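Long-range contact in uncharacterized conserved protein (Methanopyrus kandleri AV19, PDB 2QYA), which is of unknown function but belongs to the DUF424 family and assembles here as a pair of identical chains: residues 17-22 with 70-75. The protein carries 2 engineered substitutions. Numbering follows the deposited sequence.
Sequences VVLALC and KTVAIN
Val-17 to Leu-21 and Thr-71 to Asn-75 run side by side as the parallel pair within a mixed beta-sheet, their axes 4.7 Å apart and only 18° from alignment. Five backbone hydrogen bonds join them, with Val-17 and Leu-19 each giving N-H and C=O to the other strand, from Val-17 N to Thr-71 O (2.8 Å) through to Leu-21 N to Asn-75 O (2.9 Å). Between them the chain passes through the 30-39 hairpin, edge strand 48-50 and helix 52-66. One face carries Val-17, Leu-19, Val-72 and Ile-74; the helix packs over it, Tyr-66 touching both valines, Ala-62 Leu-19 and Ile-59 Leu-21, while Leu-90 touches Ile-74. Leu-19 CG lies beside its own backbone N (chi1 -39°), and CD1 meets Val-72 CG1 at 3.7 Å and Ile-74 CG1 at 4.2 Å, so one methyl bridges two residues of the neighbouring strand. The other face, bearing Val-18, Ala-20, Ala-73 and Asn-75, looks toward the second subunit, whose own Val-18 packs on this one. There the amide of Asn-75 (chi1 -27°) leans across the gap toward strand 17-22; OD1, weakly hydrogen-bonded to Thr-16 OG1 of the second subunit, sits tightly against Val-18 CG1 at 3.1 Å.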
ATOM      1  N   VAL A  17       1.588   3.771   3.457  1.00 38.06           N
ATOM      2  CA  VAL A  17       0.259   4.291   3.832  1.00 36.71           C
ATOM      3  C   VAL A  17      -0.520   4.356   2.537  1.00 36.47           C
ATOM      4  O   VAL A  17      -0.082   4.982   1.559  1.00 35.36           O
ATOM      5  CB  VAL A  17       0.313   5.687   4.495  1.00 36.91           C
ATOM      6  CG1 VAL A  17      -1.090   6.280   4.673  1.00 36.80           C
ATOM      7  CG2 VAL A  17       1.003   5.637   5.819  1.00 36.65           C
ATOM      8  N   VAL A  18      -1.641   3.657   2.522  1.00 35.28           N
ATOM      9  CA  VAL A  18      -2.558   3.700   1.422  1.00 35.35           C
ATOM     10  C   VAL A  18      -3.738   4.617   1.750  1.00 36.11           C
ATOM     11  O   VAL A  18      -4.454   4.429   2.766  1.00 36.05           O
ATOM     12  CB  VAL A  18      -3.073   2.292   1.008  1.00 35.46           C
ATOM     13  CG1 VAL A  18      -3.741   2.361  -0.375  1.00 34.84           C
ATOM     14  CG2 VAL A  18      -1.913   1.283   0.909  1.00 36.03           C
ATOM     15  N   LEU A  19      -3.931   5.611   0.882  1.00 35.93           N
ATOM     16  CA  LEU A  19      -5.098   6.459   0.914  1.00 35.23           C
ATOM     17  C   LEU A  19      -5.929   6.064  -0.285  1.00 35.46           C
ATOM     18  O   LEU A  19      -5.510   6.262  -1.437  1.00 34.90           O
ATOM     19  CB  LEU A  19      -4.718   7.938   0.858  1.00 35.88           C
ATOM     20  CG  LEU A  19      -3.495   8.469   1.629  1.00 37.44           C
ATOM     21  CD1 LEU A  19      -3.277   9.967   1.416  1.00 36.20           C
ATOM     22  CD2 LEU A  19      -3.591   8.187   3.081  1.00 38.51           C
ATOM     23  N   ALA A  20      -7.072   5.428  -0.016  1.00 34.73           N
ATOM     24  CA  ALA A  20      -7.993   5.021  -1.065  1.00 35.40           C
ATOM     25  C   ALA A  20      -9.282   5.862  -1.038  1.00 36.00           C
ATOM     26  O   ALA A  20      -9.891   6.067   0.011  1.00 35.16           O
ATOM     27  CB  ALA A  20      -8.318   3.528  -0.977  1.00 34.27           C
ATOM     28  N   LEU A  21      -9.694   6.322  -2.205  1.00 36.92           N
ATOM     29  CA  LEU A  21     -10.856   7.189  -2.326  1.00 38.08           C
ATOM     30  C   LEU A  21     -11.760   6.513  -3.306  1.00 38.56           C
ATOM     31  O   LEU A  21     -11.289   6.006  -4.324  1.00 39.08           O
ATOM     32  CB  LEU A  21     -10.459   8.562  -2.861  1.00 37.72           C
ATOM     33  CG  LEU A  21      -9.670   9.486  -1.953  1.00 39.17           C
ATOM     34  CD1 LEU A  21      -8.666  10.263  -2.780  1.00 43.80           C
ATOM     35  CD2 LEU A  21     -10.610  10.444  -1.259  1.00 41.16           C
ATOM     36  N   CYS A  22     -13.050   6.489  -3.010  1.00 38.92           N
ATOM     37  CA  CYS A  22     -14.011   5.906  -3.937  1.00 39.77           C
ATOM     38  C   CYS A  22     -15.299   6.707  -3.877  1.00 40.80           C
ATOM     39  O   CYS A  22     -15.743   7.070  -2.776  1.00 40.53           O
ATOM     40  CB  CYS A  22     -14.281   4.455  -3.541  1.00 39.25           C
ATOM     41  SG  CYS A  22     -15.237   3.447  -4.662  1.00 40.48           S
ATOM     42  N   LYS A  70       7.095   7.368   5.284  1.00 36.73           N
ATOM     43  CA  LYS A  70       6.478   6.251   4.621  1.00 36.24           C
ATOM     44  C   LYS A  70       6.286   6.605   3.175  1.00 36.37           C
ATOM     45  O   LYS A  70       6.253   7.788   2.817  1.00 36.54           O
ATOM     46  CB  LYS A  70       5.095   5.946   5.262  1.00 35.90           C
ATOM     47  CG  LYS A  70       5.109   5.608   6.748  1.00 33.13           C
ATOM     48  CD  LYS A  70       5.612   4.202   7.003  1.00 32.93           C
ATOM     49  CE  LYS A  70       5.908   4.009   8.503  1.00 35.02           C
ATOM     50  NZ  LYS A  70       6.285   2.588   8.843  1.00 38.19           N
ATOM     51  N   THR A  71       6.147   5.582   2.344  1.00 37.25           N
ATOM     52  CA  THR A  71       5.590   5.752   1.007  1.00 37.79           C
ATOM     53  C   THR A  71       4.064   5.895   1.111  1.00 38.27           C
ATOM     54  O   THR A  71       3.410   5.091   1.792  1.00 38.46           O
ATOM     55  CB  THR A  71       5.974   4.587   0.096  1.00 37.76           C
ATOM     56  OG1 THR A  71       7.394   4.611  -0.068  1.00 41.24           O
ATOM     57  CG2 THR A  71       5.312   4.712  -1.291  1.00 36.98           C
ATOM     58  N   VAL A  72       3.513   6.905   0.430  1.00 37.65           N
ATOM     59  CA  VAL A  72       2.069   7.129   0.389  1.00 37.20           C
ATOM     60  C   VAL A  72       1.586   6.709  -0.995  1.00 37.45           C
ATOM     61  O   VAL A  72       2.015   7.278  -2.013  1.00 36.95           O
ATOM     62  CB  VAL A  72       1.689   8.606   0.707  1.00 37.73           C
ATOM     63  CG1 VAL A  72       0.182   8.869   0.494  1.00 36.73           C
ATOM     64  CG2 VAL A  72       2.107   8.987   2.133  1.00 36.38           C
ATOM     65  N   ALA A  73       0.759   5.661  -1.038  1.00 36.57           N
ATOM     66  CA  ALA A  73       0.146   5.196  -2.278  1.00 36.31           C
ATOM     67  C   ALA A  73      -1.276   5.681  -2.274  1.00 37.34           C
ATOM     68  O   ALA A  73      -2.001   5.463  -1.280  1.00 38.08           O
ATOM     69  CB  ALA A  73       0.199   3.668  -2.359  1.00 36.19           C
ATOM     70  N   ILE A  74      -1.668   6.380  -3.337  1.00 37.42           N
ATOM     71  CA  ILE A  74      -3.039   6.876  -3.507  1.00 37.15           C
ATOM     72  C   ILE A  74      -3.708   6.164  -4.670  1.00 37.25           C
ATOM     73  O   ILE A  74      -3.128   6.005  -5.751  1.00 36.16           O
ATOM     74  CB  ILE A  74      -3.081   8.409  -3.750  1.00 38.32           C
ATOM     75  CG1 ILE A  74      -2.398   9.138  -2.584  1.00 38.81           C
ATOM     76  CG2 ILE A  74      -4.548   8.918  -4.012  1.00 36.47           C
ATOM     77  CD1 ILE A  74      -1.862  10.487  -2.916  1.00 42.89           C
ATOM     78  N   ASN A  75      -4.923   5.702  -4.409  1.00 36.46           N
ATOM     79  CA  ASN A  75      -5.773   5.081  -5.388  1.00 37.28           C
ATOM     80  C   ASN A  75      -7.118   5.800  -5.282  1.00 36.91           C
ATOM     81  O   ASN A  75      -7.708   5.835  -4.203  1.00 34.62           O
ATOM     82  CB  ASN A  75      -5.989   3.599  -5.077  1.00 38.61           C
ATOM     83  CG  ASN A  75      -4.834   2.975  -4.298  1.00 43.02           C
ATOM     84  OD1 ASN A  75      -5.047   2.426  -3.212  1.00 46.22           O
ATOM     85  ND2 ASN A  75      -3.599   3.062  -4.842  1.00 42.59           N
TER